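Local coordinates for protein Alp7A (Bacillus subtilis, PDB 5EC0) that is an actin-like, ADP-binding protein of the bacterial cytoskeleton that probably forms filaments for plasmid segregation, at residues Trp186-Asn191 with Lys197-Gln202. Residues are numbered along the deposited sequence; the frame is centred on the assembly and turned at random.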
loop_
_atom_site.group_PDB
_atom_site.type_symbol
_atom_site.label_atom_id
_atom_site.label_comp_id
_atom_site.label_asym_id
_atom_site.label_seq_id
_atom_site.Cartn_x
_atom_site.Cartn_y
_atom_site.Cartn_z
ATOM N N TRP A 186 1.420 14.034 4.303
ATOM C CA TRP A 186 0.319 14.897 3.894
ATOM C C TRP A 186 -1.012 14.424 4.478
ATOM O O TRP A 186 -1.917 15.238 4.684
ATOM C CB TRP A 186 0.250 15.011 2.368
ATOM C CG TRP A 186 1.361 15.882 1.889
ATOM C CD1 TRP A 186 2.515 15.481 1.268
ATOM C CD2 TRP A 186 1.477 17.312 2.062
ATOM N NE1 TRP A 186 3.320 16.565 1.024
ATOM C CE2 TRP A 186 2.705 17.697 1.493
ATOM C CE3 TRP A 186 0.639 18.290 2.628
ATOM C CZ2 TRP A 186 3.132 19.040 1.465
ATOM C CZ3 TRP A 186 1.058 19.623 2.599
ATOM C CH2 TRP A 186 2.297 19.986 2.021
ATOM N N ALA A 187 -1.120 13.132 4.790
ATOM C CA ALA A 187 -2.347 12.614 5.399
ATOM C C ALA A 187 -2.426 13.005 6.879
ATOM O O ALA A 187 -3.496 13.008 7.461
ATOM C CB ALA A 187 -2.440 11.082 5.237
ATOM N N ILE A 188 -1.283 13.345 7.468
ATOM C CA ILE A 188 -1.234 13.890 8.828
ATOM C C ILE A 188 -1.425 15.430 8.838
ATOM O O ILE A 188 -2.061 16.001 9.736
ATOM C CB ILE A 188 0.117 13.543 9.512
ATOM C CG1 ILE A 188 0.397 12.026 9.463
ATOM C CG2 ILE A 188 0.184 14.127 10.940
ATOM C CD1 ILE A 188 -0.676 11.156 10.157
ATOM N N LYS A 189 -0.864 16.099 7.838
ATOM C CA LYS A 189 -0.868 17.560 7.800
ATOM C C LYS A 189 -2.247 18.117 7.459
ATOM O O LYS A 189 -2.703 19.089 8.068
ATOM C CB LYS A 189 0.158 18.075 6.789
ATOM C CG LYS A 189 1.611 17.638 7.073
ATOM C CD LYS A 189 2.551 17.990 5.909
ATOM C CE LYS A 189 2.744 19.495 5.746
ATOM N NZ LYS A 189 3.443 20.120 6.930
ATOM N N LYS A 190 -2.892 17.490 6.483
ATOM C CA LYS A 190 -4.164 17.957 5.933
ATOM C C LYS A 190 -5.234 16.865 5.897
ATOM O O LYS A 190 -4.907 15.674 5.823
ATOM C CB LYS A 190 -3.948 18.472 4.507
ATOM C CG LYS A 190 -2.877 19.540 4.360
ATOM C CD LYS A 190 -3.421 20.895 4.706
ATOM C CE LYS A 190 -2.869 21.977 3.782
ATOM N NZ LYS A 190 -3.594 23.251 4.022
ATOM N N ASN A 191 -6.504 17.265 5.922
ATOM C CA ASN A 191 -7.587 16.350 5.572
ATOM C C ASN A 191 -7.905 16.479 4.071
ATOM O O ASN A 191 -7.283 17.270 3.364
ATOM C CB ASN A 191 -8.827 16.605 6.436
ATOM C CG ASN A 191 -9.404 18.006 6.251
ATOM O OD1 ASN A 191 -9.098 18.707 5.294
ATOM N ND2 ASN A 191 -10.252 18.407 7.178
ATOM N N LYS A 197 -4.828 19.942 9.902
ATOM C CA LYS A 197 -5.370 19.119 10.972
ATOM C C LYS A 197 -4.829 19.541 12.332
ATOM O O LYS A 197 -3.616 19.668 12.521
ATOM C CB LYS A 197 -5.046 17.643 10.713
ATOM C CG LYS A 197 -5.946 17.035 9.647
ATOM C CD LYS A 197 -5.393 15.723 9.113
ATOM C CE LYS A 197 -5.492 14.628 10.128
ATOM N NZ LYS A 197 -5.622 13.280 9.450
ATOM N N ASP A 198 -5.735 19.745 13.279
ATOM C CA ASP A 198 -5.338 20.003 14.652
ATOM C C ASP A 198 -4.416 18.884 15.158
ATOM O O ASP A 198 -3.469 19.122 15.915
ATOM C CB ASP A 198 -6.565 20.123 15.553
ATOM C CG ASP A 198 -6.199 20.564 16.943
ATOM O OD1 ASP A 198 -5.860 21.753 17.105
ATOM O OD2 ASP A 198 -6.215 19.722 17.863
ATOM N N TYR A 199 -4.714 17.661 14.730
ATOM C CA TYR A 199 -3.883 16.506 15.025
ATOM C C TYR A 199 -2.382 16.718 14.717
ATOM O O TYR A 199 -1.514 16.173 15.405
ATOM C CB TYR A 199 -4.422 15.299 14.238
ATOM C CG TYR A 199 -3.703 13.989 14.493
ATOM C CD1 TYR A 199 -4.072 13.151 15.553
ATOM C CD2 TYR A 199 -2.668 13.585 13.670
ATOM C CE1 TYR A 199 -3.413 11.936 15.779
ATOM C CE2 TYR A 199 -2.011 12.386 13.882
ATOM C CZ TYR A 199 -2.383 11.564 14.933
ATOM O OH TYR A 199 -1.703 10.376 15.111
ATOM N N ALA A 200 -2.073 17.502 13.688
ATOM C CA ALA A 200 -0.675 17.713 13.312
ATOM C C ALA A 200 0.048 18.696 14.234
ATOM O O ALA A 200 1.275 18.843 14.142
ATOM C CB ALA A 200 -0.583 18.198 11.866
ATOM N N GLU A 201 -0.699 19.366 15.117
ATOM C CA GLU A 201 -0.123 20.416 15.963
ATOM C C GLU A 201 0.835 19.858 16.995
ATOM O O GLU A 201 1.723 20.569 17.465
ATOM C CB GLU A 201 -1.213 21.227 16.680
ATOM C CG GLU A 201 -2.106 22.043 15.743
ATOM C CD GLU A 201 -1.358 23.173 15.044
ATOM O OE1 GLU A 201 -0.588 23.895 15.720
ATOM O OE2 GLU A 201 -1.544 23.336 13.818
ATOM N N GLN A 202 0.659 18.585 17.352
ATOM C CA GLN A 202 1.523 17.960 18.346
ATOM C C GLN A 202 2.932 17.771 17.777
ATOM O O GLN A 202 3.879 17.531 18.534
ATOM C CB GLN A 202 0.947 16.618 18.810
ATOM C CG GLN A 202 0.853 15.548 17.697
ATOM C CD GLN A 202 0.078 14.316 18.161
ATOM O OE1 GLN A 202 0.470 13.657 19.124
ATOM N NE2 GLN A 202 -1.039 14.019 17.495
#
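K197 folds back over the C-terminal end of helix 185-189 and binds it at two carbonyls. The site belongs to an actin-like fold, at the turn that leads from this helix toward strand 207-213, away from the ADP pocket. The backbone N of K197 donates to K189 O at 2.9 Å, with an N-H...O angle of 165°. Its side chain runs back along the helix end, K197 CD passing 3.4 Å from I188 O. A bend at chi3 (71°) turns the chain so that K197 NZ reaches A187 O at 2.9 Å, almost in line with the A187 carbonyl bond. These carbonyls lie in the last turn of the helix, so the ammonium probably eases the negative end of its dipole. With an alanine at K197, A187 O would probably lose its charged donor, and the I188 carbonyl the methylene cover on one side.

Beside this polar side lies an apolar one. I188 CG2 stands anti to its own backbone N and meets the Y199 ring at its edge, near the ring plane, 4.0 Å from CD2. L325 of strand 322-327 touches both side chains, which sets the turn against the five-stranded sheet. Q202 NE2 lies 3.5 Å above the Y199 ring centre and donates to Y199 O. A200 CB meets I188 O at 3.4 Å, from another direction than K197 CD, and K189 CA at 4.1 Å.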